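Long-range contacts in K5 lyase (Enterobacteria phage k1-5, PDB 2X3H), which cleaves the K5 capsular polysaccharide, a glycosaminoglycan, by lyase (elimination) chemistry and probably serves the phage as a trimeric tail spike: residues Asn129-Asn135 / Gln158-Gly164; Val366-Ala372 / His391-Arg395. All coordinates share one frame; numbering follows the deposited sequence.

Interaction 1: residues Asn129-Asn135 / Gln158-Gly164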
ATOM      1  N   ASN A 129      34.446  11.795  16.162  1.00 11.15           N
ATOM      2  CA  ASN A 129      34.014  10.658  15.347  1.00 10.52           C
ATOM      3  C   ASN A 129      34.744   9.370  15.702  1.00 10.94           C
ATOM      4  O   ASN A 129      35.898   9.405  16.163  1.00 12.44           O
ATOM      5  CB  ASN A 129      34.195  10.954  13.852  1.00 10.44           C
ATOM      6  CG  ASN A 129      33.378  12.153  13.382  1.00 10.66           C
ATOM      7  OD1 ASN A 129      32.345  12.486  13.972  1.00 10.69           O
ATOM      8  ND2 ASN A 129      33.843  12.812  12.308  1.00 11.49           N
ATOM      9  N   TYR A 130      34.074   8.242  15.495  1.00 10.10           N
ATOM     10  CA  TYR A 130      34.667   6.939  15.781  1.00  9.81           C
ATOM     11  C   TYR A 130      35.249   6.334  14.508  1.00 10.15           C
ATOM     12  O   TYR A 130      36.438   6.518  14.233  1.00  9.66           O
ATOM     13  CB  TYR A 130      33.642   6.022  16.455  1.00 10.89           C
ATOM     14  CG  TYR A 130      34.184   4.733  17.053  1.00 10.81           C
ATOM     15  CD1 TYR A 130      35.558   4.465  17.100  1.00 10.93           C
ATOM     16  CD2 TYR A 130      33.313   3.799  17.610  1.00 12.12           C
ATOM     17  CE1 TYR A 130      36.037   3.280  17.655  1.00 11.52           C
ATOM     18  CE2 TYR A 130      33.779   2.625  18.168  1.00 12.40           C
ATOM     19  CZ  TYR A 130      35.140   2.373  18.194  1.00 12.29           C
ATOM     20  OH  TYR A 130      35.588   1.200  18.761  1.00 13.38           O
ATOM     21  N   LEU A 131      34.420   5.646  13.725  1.00  9.37           N
ATOM     22  CA  LEU A 131      34.882   4.938  12.535  1.00  8.93           C
ATOM     23  C   LEU A 131      34.547   5.773  11.308  1.00  9.13           C
ATOM     24  O   LEU A 131      33.396   6.149  11.103  1.00  8.42           O
ATOM     25  CB  LEU A 131      34.228   3.550  12.446  1.00  9.71           C
ATOM     26  CG  LEU A 131      34.450   2.619  13.645  1.00 10.16           C
ATOM     27  CD1 LEU A 131      33.684   1.306  13.492  1.00 12.43           C
ATOM     28  CD2 LEU A 131      35.939   2.361  13.855  1.00 11.36           C
ATOM     29  N   VAL A 132      35.559   6.085  10.506  1.00  8.54           N
ATOM     30  CA  VAL A 132      35.344   6.857   9.286  1.00  9.31           C
ATOM     31  C   VAL A 132      35.895   6.114   8.076  1.00  9.66           C
ATOM     32  O   VAL A 132      37.106   5.866   7.967  1.00  9.31           O
ATOM     33  CB  VAL A 132      35.970   8.272   9.372  1.00 10.08           C
ATOM     34  CG1 VAL A 132      35.741   9.021   8.071  1.00  9.81           C
ATOM     35  CG2 VAL A 132      35.388   9.048  10.549  1.00  9.78           C
ATOM     36  N   PHE A 133      34.996   5.744   7.168  1.00  9.11           N
ATOM     37  CA  PHE A 133      35.381   5.049   5.948  1.00  9.74           C
ATOM     38  C   PHE A 133      35.323   6.011   4.780  1.00 10.01           C
ATOM     39  O   PHE A 133      34.261   6.551   4.465  1.00  9.86           O
ATOM     40  CB  PHE A 133      34.496   3.815   5.724  1.00 10.43           C
ATOM     41  CG  PHE A 133      34.605   2.809   6.828  1.00 10.95           C
ATOM     42  CD1 PHE A 133      35.689   1.934   6.892  1.00 11.18           C
ATOM     43  CD2 PHE A 133      33.668   2.787   7.851  1.00 11.27           C
ATOM     44  CE1 PHE A 133      35.806   1.023   7.932  1.00 11.54           C
ATOM     45  CE2 PHE A 133      33.774   1.874   8.900  1.00 11.54           C
ATOM     46  CZ  PHE A 133      34.840   0.995   8.949  1.00 11.89           C
ATOM     47  N   ASN A 134      36.476   6.255   4.158  1.00 10.31           N
ATOM     48  CA  ASN A 134      36.566   7.274   3.130  1.00 11.09           C
ATOM     49  C   ASN A 134      36.476   6.663   1.745  1.00 11.66           C
ATOM     50  O   ASN A 134      37.386   5.974   1.297  1.00 12.30           O
ATOM     51  CB  ASN A 134      37.858   8.094   3.279  1.00 12.71           C
ATOM     52  CG  ASN A 134      37.803   9.068   4.451  1.00 13.17           C
ATOM     53  OD1 ASN A 134      36.920   9.930   4.523  1.00 14.27           O
ATOM     54  ND2 ASN A 134      38.764   8.953   5.358  1.00 13.77           N
ATOM     55  N   ASN A 135      35.347   6.899   1.087  1.00 11.38           N
ATOM     56  CA  ASN A 135      35.125   6.435  -0.283  1.00 12.22           C
ATOM     57  C   ASN A 135      35.400   4.953  -0.532  1.00 12.22           C
ATOM     58  O   ASN A 135      36.070   4.599  -1.508  1.00 13.38           O
ATOM     59  CB  ASN A 135      35.943   7.280  -1.266  1.00 13.03           C
ATOM     60  CG  ASN A 135      35.397   8.670  -1.436  1.00 14.27           C
ATOM     61  OD1 ASN A 135      36.079   9.661  -1.137  1.00 16.44           O
ATOM     62  ND2 ASN A 135      34.169   8.766  -1.930  1.00 13.47           N
ATOM     63  N   GLN A 158      29.960  11.324  15.161  1.00  8.04           N
ATOM     64  CA  GLN A 158      29.285  10.239  14.426  1.00  9.11           C
ATOM     65  C   GLN A 158      29.895   8.914  14.870  1.00  8.89           C
ATOM     66  O   GLN A 158      31.115   8.822  15.061  1.00  9.61           O
ATOM     67  CB  GLN A 158      29.496  10.323  12.899  1.00 10.91           C
ATOM     68  CG  GLN A 158      29.527  11.701  12.214  1.00 11.71           C
ATOM     69  CD  GLN A 158      28.366  12.611  12.553  1.00 12.31           C
ATOM     70  OE1 GLN A 158      27.346  12.189  13.095  1.00 12.26           O
ATOM     71  NE2 GLN A 158      28.519  13.888  12.213  1.00 13.82           N
ATOM     72  N   GLN A 159      29.081   7.871  14.982  1.00  7.41           N
ATOM     73  CA  GLN A 159      29.625   6.554  15.309  1.00  7.66           C
ATOM     74  C   GLN A 159      30.296   5.887  14.100  1.00  8.67           C
ATOM     75  O   GLN A 159      31.476   5.534  14.155  1.00  8.93           O
ATOM     76  CB  GLN A 159      28.564   5.634  15.928  1.00  8.20           C
ATOM     77  CG  GLN A 159      27.984   6.123  17.248  1.00  8.68           C
ATOM     78  CD  GLN A 159      27.040   5.102  17.861  1.00  9.24           C
ATOM     79  OE1 GLN A 159      25.897   4.959  17.430  1.00  7.67           O
ATOM     80  NE2 GLN A 159      27.516   4.388  18.881  1.00  9.99           N
ATOM     81  N   VAL A 160      29.550   5.709  13.012  1.00  7.30           N
ATOM     82  CA  VAL A 160      30.115   5.189  11.766  1.00  7.70           C
ATOM     83  C   VAL A 160      29.785   6.133  10.622  1.00  7.97           C
ATOM     84  O   VAL A 160      28.614   6.446  10.387  1.00  7.36           O
ATOM     85  CB  VAL A 160      29.556   3.790  11.419  1.00  7.93           C
ATOM     86  CG1 VAL A 160      30.027   3.344  10.043  1.00  7.63           C
ATOM     87  CG2 VAL A 160      29.969   2.772  12.463  1.00  8.87           C
ATOM     88  N   SER A 161      30.823   6.595   9.924  1.00  7.91           N
ATOM     89  CA  SER A 161      30.677   7.488   8.772  1.00  7.92           C
ATOM     90  C   SER A 161      31.105   6.782   7.493  1.00  8.65           C
ATOM     91  O   SER A 161      32.192   6.192   7.425  1.00  8.30           O
ATOM     92  CB  SER A 161      31.543   8.748   8.939  1.00  7.70           C
ATOM     93  OG  SER A 161      31.202   9.473  10.105  1.00  8.63           O
ATOM     94  N   LEU A 162      30.240   6.833   6.484  1.00  8.25           N
ATOM     95  CA  LEU A 162      30.630   6.520   5.116  1.00  8.93           C
ATOM     96  C   LEU A 162      30.817   7.861   4.419  1.00  9.78           C
ATOM     97  O   LEU A 162      29.853   8.477   3.947  1.00  9.14           O
ATOM     98  CB  LEU A 162      29.564   5.674   4.412  1.00  8.83           C
ATOM     99  CG  LEU A 162      29.210   4.356   5.111  1.00  9.30           C
ATOM    100  CD1 LEU A 162      28.123   3.591   4.356  1.00  9.15           C
ATOM    101  CD2 LEU A 162      30.459   3.479   5.329  1.00  9.00           C
ATOM    102  N   ALA A 163      32.064   8.331   4.415  1.00  9.08           N
ATOM    103  CA  ALA A 163      32.410   9.613   3.823  1.00  9.73           C
ATOM    104  C   ALA A 163      32.615   9.356   2.339  1.00 10.19           C
ATOM    105  O   ALA A 163      33.735   9.136   1.874  1.00 11.26           O
ATOM    106  CB  ALA A 163      33.674  10.175   4.466  1.00 10.00           C
ATOM    107  N   GLY A 164      31.510   9.344   1.605  1.00 10.48           N
ATOM    108  CA  GLY A 164      31.493   8.801   0.261  1.00 10.36           C
ATOM    109  C   GLY A 164      31.390   7.286   0.311  1.00 10.89           C
ATOM    110  O   GLY A 164      31.677   6.667   1.336  1.00 11.71           O
TER
HETATM  111  O   HOH W   1      31.460  14.758  10.697  1.00  4.34           O
HETATM  112  O   HOH W   2      32.413   8.516  12.426  1.00  8.90           O
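Leu131 to Asn134 pairs with Val160 to Ala163 as parallel strands, successive rungs of the right-handed beta-helix expected of a phage tail spike. Backbone bonds run in the zigzag of a parallel ladder: Tyr130 N gives to Gln158 O, Leu131 N to Gln159 O, Ser161 N to Leu131 O, Phe133 N to Ser161 O and Ala163 N to Phe133 O (2.8 Å for the last). At the C-terminal end of the pair, Asn135 N reaches Ala163 O from above the carbonyl plane; the same oxygen also accepts a hydrogen bond from Asn190 ND2. The other edges are served by neighbouring rungs, Ile106 and Ser108 beside the first strand and Phe183 beside Gln159. Leu131, Phe133, Val160 and Leu162 share one face of the sheet. There the CE2 edge of the Phe133 ring lies 4.2 Å from Val160 CG1, while Leu162 CD2 sits 4.1 Å from Phe133 CB. The other face carries Val132, Ser161, Asn134 and Ala163, and Asn134 OD1 comes within 3.3 Å of Ala163 CB. At the N-terminal end Asn129 and Gln158 lie side by side, their amide planes 30° apart. With CG beside its own backbone N (chi1 -61°), Asn129 brings OD1 to Gln158 N at 2.9 Å in an almost straight bond (178°). Gln158 OE1 turns to Phe183 N, and Tyr130 OH to Ser103 OG. One water ties the layers together: it donates to Leu131 O and Gln158 O, which each also accept an amide, and accepts from Ser161 OG at 2.8 Å.

Interaction 2: residues Val366-Ala372 / His391-Arg395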
ATOM      1  N   VAL A 366      -6.032   9.083   4.933  1.00  3.72           N
ATOM      2  CA  VAL A 366      -5.839   9.101   6.378  1.00  3.27           C
ATOM      3  C   VAL A 366      -6.986   8.477   7.169  1.00  4.05           C
ATOM      4  O   VAL A 366      -8.137   8.481   6.717  1.00  4.34           O
ATOM      5  CB  VAL A 366      -5.607  10.540   6.878  1.00  3.77           C
ATOM      6  CG1 VAL A 366      -4.379  11.153   6.167  1.00  4.18           C
ATOM      7  CG2 VAL A 366      -6.841  11.388   6.660  1.00  3.43           C
ATOM      8  N   PHE A 367      -6.636   7.987   8.360  1.00  3.72           N
ATOM      9  CA  PHE A 367      -7.560   7.316   9.269  1.00  3.74           C
ATOM     10  C   PHE A 367      -7.349   7.928  10.664  1.00  4.29           C
ATOM     11  O   PHE A 367      -6.526   7.421  11.440  1.00  4.69           O
ATOM     12  CB  PHE A 367      -7.219   5.815   9.332  1.00  4.07           C
ATOM     13  CG  PHE A 367      -7.348   5.103   8.016  1.00  4.40           C
ATOM     14  CD1 PHE A 367      -6.280   5.057   7.129  1.00  3.44           C
ATOM     15  CD2 PHE A 367      -8.545   4.495   7.653  1.00  4.59           C
ATOM     16  CE1 PHE A 367      -6.407   4.395   5.893  1.00  5.42           C
ATOM     17  CE2 PHE A 367      -8.682   3.844   6.449  1.00  5.54           C
ATOM     18  CZ  PHE A 367      -7.624   3.786   5.561  1.00  5.74           C
ATOM     19  N   PRO A 368      -8.052   9.035  10.981  1.00  4.70           N
ATOM     20  CA  PRO A 368      -7.971   9.685  12.301  1.00  4.77           C
ATOM     21  C   PRO A 368      -8.793   8.914  13.348  1.00  5.77           C
ATOM     22  O   PRO A 368      -9.867   9.354  13.772  1.00  6.44           O
ATOM     23  CB  PRO A 368      -8.538  11.085  12.037  1.00  5.35           C
ATOM     24  CG  PRO A 368      -9.554  10.852  10.920  1.00  5.14           C
ATOM     25  CD  PRO A 368      -8.921   9.778  10.040  1.00  5.22           C
ATOM     26  N   SER A 369      -8.268   7.755  13.739  1.00  5.94           N
ATOM     27  CA  SER A 369      -8.938   6.879  14.708  1.00  6.90           C
ATOM     28  C   SER A 369      -8.677   7.347  16.140  1.00  6.68           C
ATOM     29  O   SER A 369      -8.033   6.658  16.946  1.00  6.98           O
ATOM     30  CB  SER A 369      -8.474   5.438  14.496  1.00  7.68           C
ATOM     31  OG  SER A 369      -8.740   5.037  13.149  1.00  9.66           O
ATOM     32  N   TYR A 370      -9.166   8.543  16.439  1.00  6.32           N
ATOM     33  CA  TYR A 370      -8.972   9.161  17.741  1.00  5.35           C
ATOM     34  C   TYR A 370     -10.042  10.227  17.965  1.00  6.09           C
ATOM     35  O   TYR A 370     -10.685  10.694  17.005  1.00  5.74           O
ATOM     36  CB  TYR A 370      -7.566   9.764  17.836  1.00  5.03           C
ATOM     37  CG  TYR A 370      -7.235  10.803  16.776  1.00  5.02           C
ATOM     38  CD1 TYR A 370      -7.744  12.097  16.860  1.00  5.27           C
ATOM     39  CD2 TYR A 370      -6.384  10.494  15.712  1.00  5.71           C
ATOM     40  CE1 TYR A 370      -7.433  13.057  15.898  1.00  5.63           C
ATOM     41  CE2 TYR A 370      -6.069  11.445  14.744  1.00  5.01           C
ATOM     42  CZ  TYR A 370      -6.588  12.715  14.839  1.00  5.46           C
ATOM     43  OH  TYR A 370      -6.269  13.661  13.896  1.00  6.03           O
ATOM     44  N   SER A 371     -10.226  10.622  19.219  1.00  6.62           N
ATOM     45  CA  SER A 371     -11.313  11.546  19.576  1.00  6.95           C
ATOM     46  C   SER A 371     -10.948  13.035  19.608  1.00  6.76           C
ATOM     47  O   SER A 371     -11.839  13.898  19.598  1.00  7.69           O
ATOM     48  CB  SER A 371     -11.957  11.124  20.897  1.00  8.79           C
ATOM     49  OG  SER A 371     -11.048  11.267  21.977  1.00  9.51           O
ATOM     50  N   ALA A 372      -9.654  13.357  19.673  1.00  6.05           N
ATOM     51  CA  ALA A 372      -9.229  14.760  19.589  1.00  6.45           C
ATOM     52  C   ALA A 372      -9.833  15.431  18.347  1.00  7.12           C
ATOM     53  O   ALA A 372     -10.008  14.784  17.304  1.00  7.55           O
ATOM     54  CB  ALA A 372      -7.699  14.859  19.568  1.00  7.98           C
ATOM     55  N   HIS A 391     -11.510   6.576   6.807  1.00  4.59           N
ATOM     56  CA  HIS A 391     -12.460   6.293   7.869  1.00  4.98           C
ATOM     57  C   HIS A 391     -12.461   7.474   8.836  1.00  5.66           C
ATOM     58  O   HIS A 391     -11.403   7.959   9.220  1.00  6.28           O
ATOM     59  CB  HIS A 391     -12.182   4.979   8.596  1.00  6.11           C
ATOM     60  CG  HIS A 391     -13.313   4.568   9.483  1.00  5.79           C
ATOM     61  ND1 HIS A 391     -14.245   3.616   9.130  1.00  7.74           N
ATOM     62  CD2 HIS A 391     -13.698   5.046  10.689  1.00  5.22           C
ATOM     63  CE1 HIS A 391     -15.148   3.513  10.094  1.00  2.60           C
ATOM     64  NE2 HIS A 391     -14.835   4.370  11.049  1.00  8.07           N
ATOM     65  N   PRO A 392     -13.652   7.973   9.182  1.00  5.42           N
ATOM     66  CA  PRO A 392     -13.738   9.189   9.994  1.00  6.04           C
ATOM     67  C   PRO A 392     -13.597   8.992  11.513  1.00  5.85           C
ATOM     68  O   PRO A 392     -13.855   9.936  12.268  1.00  6.16           O
ATOM     69  CB  PRO A 392     -15.149   9.697   9.667  1.00  5.47           C
ATOM     70  CG  PRO A 392     -15.933   8.447   9.486  1.00  6.60           C
ATOM     71  CD  PRO A 392     -14.982   7.481   8.784  1.00  6.20           C
ATOM     72  N   GLY A 393     -13.215   7.796  11.967  1.00  6.52           N
ATOM     73  CA  GLY A 393     -13.224   7.528  13.410  1.00  6.90           C
ATOM     74  C   GLY A 393     -14.663   7.564  13.897  1.00  7.53           C
ATOM     75  O   GLY A 393     -15.536   6.964  13.256  1.00  8.62           O
ATOM     76  N   ARG A 394     -14.925   8.274  15.006  1.00  7.18           N
ATOM     77  CA  ARG A 394     -16.311   8.382  15.521  1.00  6.57           C
ATOM     78  C   ARG A 394     -17.049   9.609  14.997  1.00  6.45           C
ATOM     79  O   ARG A 394     -18.177   9.888  15.414  1.00  7.78           O
ATOM     80  CB  ARG A 394     -16.347   8.410  17.054  1.00  7.63           C
ATOM     81  CG  ARG A 394     -15.664   7.221  17.737  1.00  7.70           C
ATOM     82  CD  ARG A 394     -16.288   5.901  17.352  1.00  7.78           C
ATOM     83  NE  ARG A 394     -15.584   4.765  17.954  1.00  8.20           N
ATOM     84  CZ  ARG A 394     -14.475   4.224  17.451  1.00  8.26           C
ATOM     85  NH1 ARG A 394     -13.937   4.714  16.339  1.00  8.26           N
ATOM     86  NH2 ARG A 394     -13.909   3.184  18.054  1.00  7.43           N
ATOM     87  N   ARG A 395     -16.419  10.354  14.099  1.00  4.97           N
ATOM     88  CA  ARG A 395     -17.049  11.572  13.582  1.00  5.56           C
ATOM     89  C   ARG A 395     -18.167  11.222  12.595  1.00  6.23           C
ATOM     90  O   ARG A 395     -18.043  10.281  11.814  1.00  6.75           O
ATOM     91  CB  ARG A 395     -16.021  12.465  12.894  1.00  5.32           C
ATOM     92  CG  ARG A 395     -14.894  12.874  13.811  1.00  5.68           C
ATOM     93  CD  ARG A 395     -13.727  13.490  13.045  1.00  5.65           C
ATOM     94  NE  ARG A 395     -12.601  13.685  13.951  1.00  5.44           N
ATOM     95  CZ  ARG A 395     -11.742  12.733  14.315  1.00  6.35           C
ATOM     96  NH1 ARG A 395     -11.853  11.493  13.835  1.00  5.59           N
ATOM     97  NH2 ARG A 395     -10.755  13.031  15.170  1.00  6.73           N
TER
HETATM   98  O   HOH W   3     -13.306   9.862  16.571  1.00 16.21           O
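Arg395 reaches across to Pro368, Tyr370 and Ala372 with its guanidinium and binds the backbone carbonyls of all three. NH1 gives a bond to Pro368 O at 2.9 Å, lying in that carbonyl's plane, and NH2 gives one to Ala372 O at 2.9 Å, nearly in line with the C=O. A weak bond joins NH2 to Tyr370 O. The Tyr370 ring stands almost upright to the guanidinium (planes 83° apart), with CE1 3.4 Å from Arg395 NH2. The arginine chain runs extended from CG to NE (chi2 167°, chi3 -172°), carrying the charged end from its own loop to the bend after the strand. NH1 has a second acceptor, Pro392 O at 3.0 Å, in the same loop. That oxygen closes the type II' turn from Pro392 to Arg395 as well, taking Arg395 N from the opposite face. A water bridges Tyr370 O and Arg394 N. Farther along, Pro368 CD lies 3.2 Å from His391 O, and Phe367 CD2 meets His391 CB at 3.8 Å, the two side chains crossing at about a right angle. Outward, Tyr370 OH bonds Gly374 O, and a second subunit adds Asp327, salt-bridged to Arg394, and Arg384, bonded to Gly393 O and Arg395 O. The contact fastens the loop after strand 386-389 against the C-terminal part of strand 363-369 and the following turn; Phe367 and Tyr370 pack on strand 329-336, Tyr370 and Ala372 on strand 349-355, while the loop meets the second subunit.

Both contacts join successive layers of the same elongated chain, but at well-separated levels: their centres are 44 Å apart and their nearest atoms about 32 Å. Interaction 1 is repetitive strand pairing in the seven-stranded parallel sheet, touched by no other chain; backbone amides and carbonyls do most of the work, with apolar side chains on one face. Interaction 2 lies where the strands give way to turns: past the end of the ladder one arginine side chain takes over, spanning several carbonyls. Both are largely buried, yet interaction 2 borders a second subunit, whose charged residues meet its loop, whereas the exposed residues of interaction 1 are asparagines at the strand ends.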